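Local atomic coordinates of disulfide bond protein A (Staphylococcus aureus, PDB entry 3BCI), a protein that probably acts as a thiol:disulfide oxidoreductase of the DsbA subfamily, with a thioredoxin-like fold and a redox-active disulfide, helping other proteins to form disulfide bonds. Residues L72-K77 against I121-T126. Residues are numbered along the deposited sequence; the frame is centred on the assembly and turned at random.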
# COMPACT_ATOMS: atom_id res chain seq x y z
N LEU A 72 -8.46 -1.14 -2.41
CA LEU A 72 -8.35 0.24 -2.84
C LEU A 72 -9.41 0.63 -3.88
O LEU A 72 -10.05 1.67 -3.76
CB LEU A 72 -6.95 0.50 -3.42
CG LEU A 72 -6.75 1.85 -4.11
CD1 LEU A 72 -6.95 2.97 -3.10
CD2 LEU A 72 -5.36 1.93 -4.74
N MET A 73 -9.59 -0.21 -4.89
CA MET A 73 -10.56 0.11 -5.94
C MET A 73 -12.03 -0.04 -5.57
O MET A 73 -12.86 0.67 -6.13
CB MET A 73 -10.26 -0.70 -7.20
CG MET A 73 -10.32 -2.20 -7.02
SD MET A 73 -10.00 -3.07 -8.57
CE MET A 73 -8.37 -2.46 -8.95
N TYR A 74 -12.35 -0.95 -4.65
CA TYR A 74 -13.74 -1.17 -4.27
C TYR A 74 -14.15 -0.58 -2.92
O TYR A 74 -15.34 -0.40 -2.65
CB TYR A 74 -14.05 -2.67 -4.27
CG TYR A 74 -13.93 -3.30 -5.64
CD1 TYR A 74 -14.62 -2.77 -6.73
CD2 TYR A 74 -13.13 -4.42 -5.84
CE1 TYR A 74 -14.52 -3.35 -7.99
CE2 TYR A 74 -13.03 -5.01 -7.10
CZ TYR A 74 -13.73 -4.47 -8.17
OH TYR A 74 -13.65 -5.05 -9.41
N ALA A 75 -13.17 -0.28 -2.08
CA ALA A 75 -13.45 0.30 -0.77
C ALA A 75 -12.34 1.28 -0.42
O ALA A 75 -11.64 1.11 0.59
CB ALA A 75 -13.56 -0.80 0.29
N PRO A 76 -12.16 2.32 -1.24
CA PRO A 76 -11.12 3.33 -1.02
C PRO A 76 -11.07 3.94 0.38
O PRO A 76 -9.99 4.20 0.91
CB PRO A 76 -11.39 4.37 -2.11
CG PRO A 76 -12.86 4.19 -2.41
CD PRO A 76 -13.01 2.69 -2.39
N LYS A 77 -12.23 4.18 0.98
CA LYS A 77 -12.26 4.79 2.31
C LYS A 77 -11.77 3.84 3.41
O LYS A 77 -11.59 4.24 4.56
CB LYS A 77 -13.66 5.30 2.63
CG LYS A 77 -14.15 6.37 1.66
CD LYS A 77 -15.52 6.94 2.05
CE LYS A 77 -15.39 8.33 2.66
NZ LYS A 77 -16.72 8.90 3.05
N ILE A 121 -12.84 -10.00 -2.47
CA ILE A 121 -12.25 -11.32 -2.31
C ILE A 121 -12.18 -12.07 -3.64
O ILE A 121 -11.17 -12.70 -3.95
CB ILE A 121 -13.05 -12.14 -1.26
CG1 ILE A 121 -12.89 -11.49 0.12
CG2 ILE A 121 -12.58 -13.57 -1.21
CD1 ILE A 121 -13.65 -12.20 1.23
N LYS A 122 -13.24 -12.00 -4.43
CA LYS A 122 -13.24 -12.69 -5.71
C LYS A 122 -12.34 -11.99 -6.74
O LYS A 122 -11.67 -12.64 -7.53
CB LYS A 122 -14.68 -12.77 -6.24
CG LYS A 122 -14.84 -13.57 -7.54
CD LYS A 122 -14.71 -12.68 -8.77
CE LYS A 122 -15.05 -13.45 -10.03
NZ LYS A 122 -15.00 -12.59 -11.24
N ASP A 123 -12.30 -10.66 -6.71
CA ASP A 123 -11.49 -9.92 -7.66
C ASP A 123 -9.99 -10.18 -7.57
O ASP A 123 -9.34 -10.43 -8.58
CB ASP A 123 -11.77 -8.42 -7.54
CG ASP A 123 -11.25 -7.61 -8.73
OD1 ASP A 123 -10.03 -7.38 -8.83
OD2 ASP A 123 -12.08 -7.22 -9.58
N TYR A 124 -9.43 -10.15 -6.36
CA TYR A 124 -7.99 -10.37 -6.22
C TYR A 124 -7.55 -11.81 -6.48
O TYR A 124 -6.36 -12.07 -6.64
CB TYR A 124 -7.50 -9.89 -4.84
CG TYR A 124 -7.44 -10.91 -3.72
CD1 TYR A 124 -6.32 -11.73 -3.55
CD2 TYR A 124 -8.49 -11.03 -2.80
CE1 TYR A 124 -6.24 -12.63 -2.48
CE2 TYR A 124 -8.42 -11.94 -1.73
CZ TYR A 124 -7.29 -12.73 -1.58
OH TYR A 124 -7.21 -13.61 -0.52
N LYS A 125 -8.51 -12.73 -6.53
CA LYS A 125 -8.19 -14.13 -6.78
C LYS A 125 -8.45 -14.53 -8.23
O LYS A 125 -8.17 -15.66 -8.63
CB LYS A 125 -9.02 -15.04 -5.87
CG LYS A 125 -8.83 -14.79 -4.38
CD LYS A 125 -9.68 -15.75 -3.56
CE LYS A 125 -9.50 -15.50 -2.07
NZ LYS A 125 -10.34 -16.42 -1.26
N THR A 126 -9.00 -13.61 -9.02
CA THR A 126 -9.31 -13.89 -10.41
C THR A 126 -8.22 -13.43 -11.37
O THR A 126 -7.92 -12.24 -11.46
CB THR A 126 -10.64 -13.23 -10.82
OG1 THR A 126 -11.68 -13.67 -9.94
CG2 THR A 126 -11.00 -13.60 -12.26
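Tyr74 and Asp123 carry this contact through one hydrogen bond. Tyr74 OH donates to Asp123 OD2 at 2.7 Å. The hydroxyl does not lie in the carboxylate plane but meets OD2 from above it, 52° out. The carboxylate is turned steeply against the ring, by 73°. The Tyr74 ring reaches across because its CG is anti to the carbonyl carbon (chi1 -63°). The other carboxylate oxygen, Asp123 OD1, is hydrogen-bonded to Ser131 OG. Both oxygens of this buried acid thus have a hydroxyl partner, which should limit rotation of the group.

Van der Waals contact backs up the bond. The ring presents its edge to the acid, with Asp123 CG near the ring plane and 3.5 Å from Tyr74 CE2. Met73 CG packs off-centre over one face of the Tyr74 ring. Met73 SD approaches Asp123 OD1 loosely, at 4.3 Å.

Behind the acid, Thr126 OG1 donates to Lys122 O at 2.6 Å and ties Thr126 back to the backbone of Lys122.

The contact joins the C-terminal ends of helices 61-74 and 114-125. Both fall between strands 48-53 and 152-155, consistent with the helical domain that DsbA proteins insert into the thioredoxin fold. It is structural packing within that insert. Lys130 touches Met73 and Tyr74, and Ser131, near the start of helix 130-144, holds Asp123 OD1. Tyr124 packs on helices 61-74 and 100-108 and also touches Ser131.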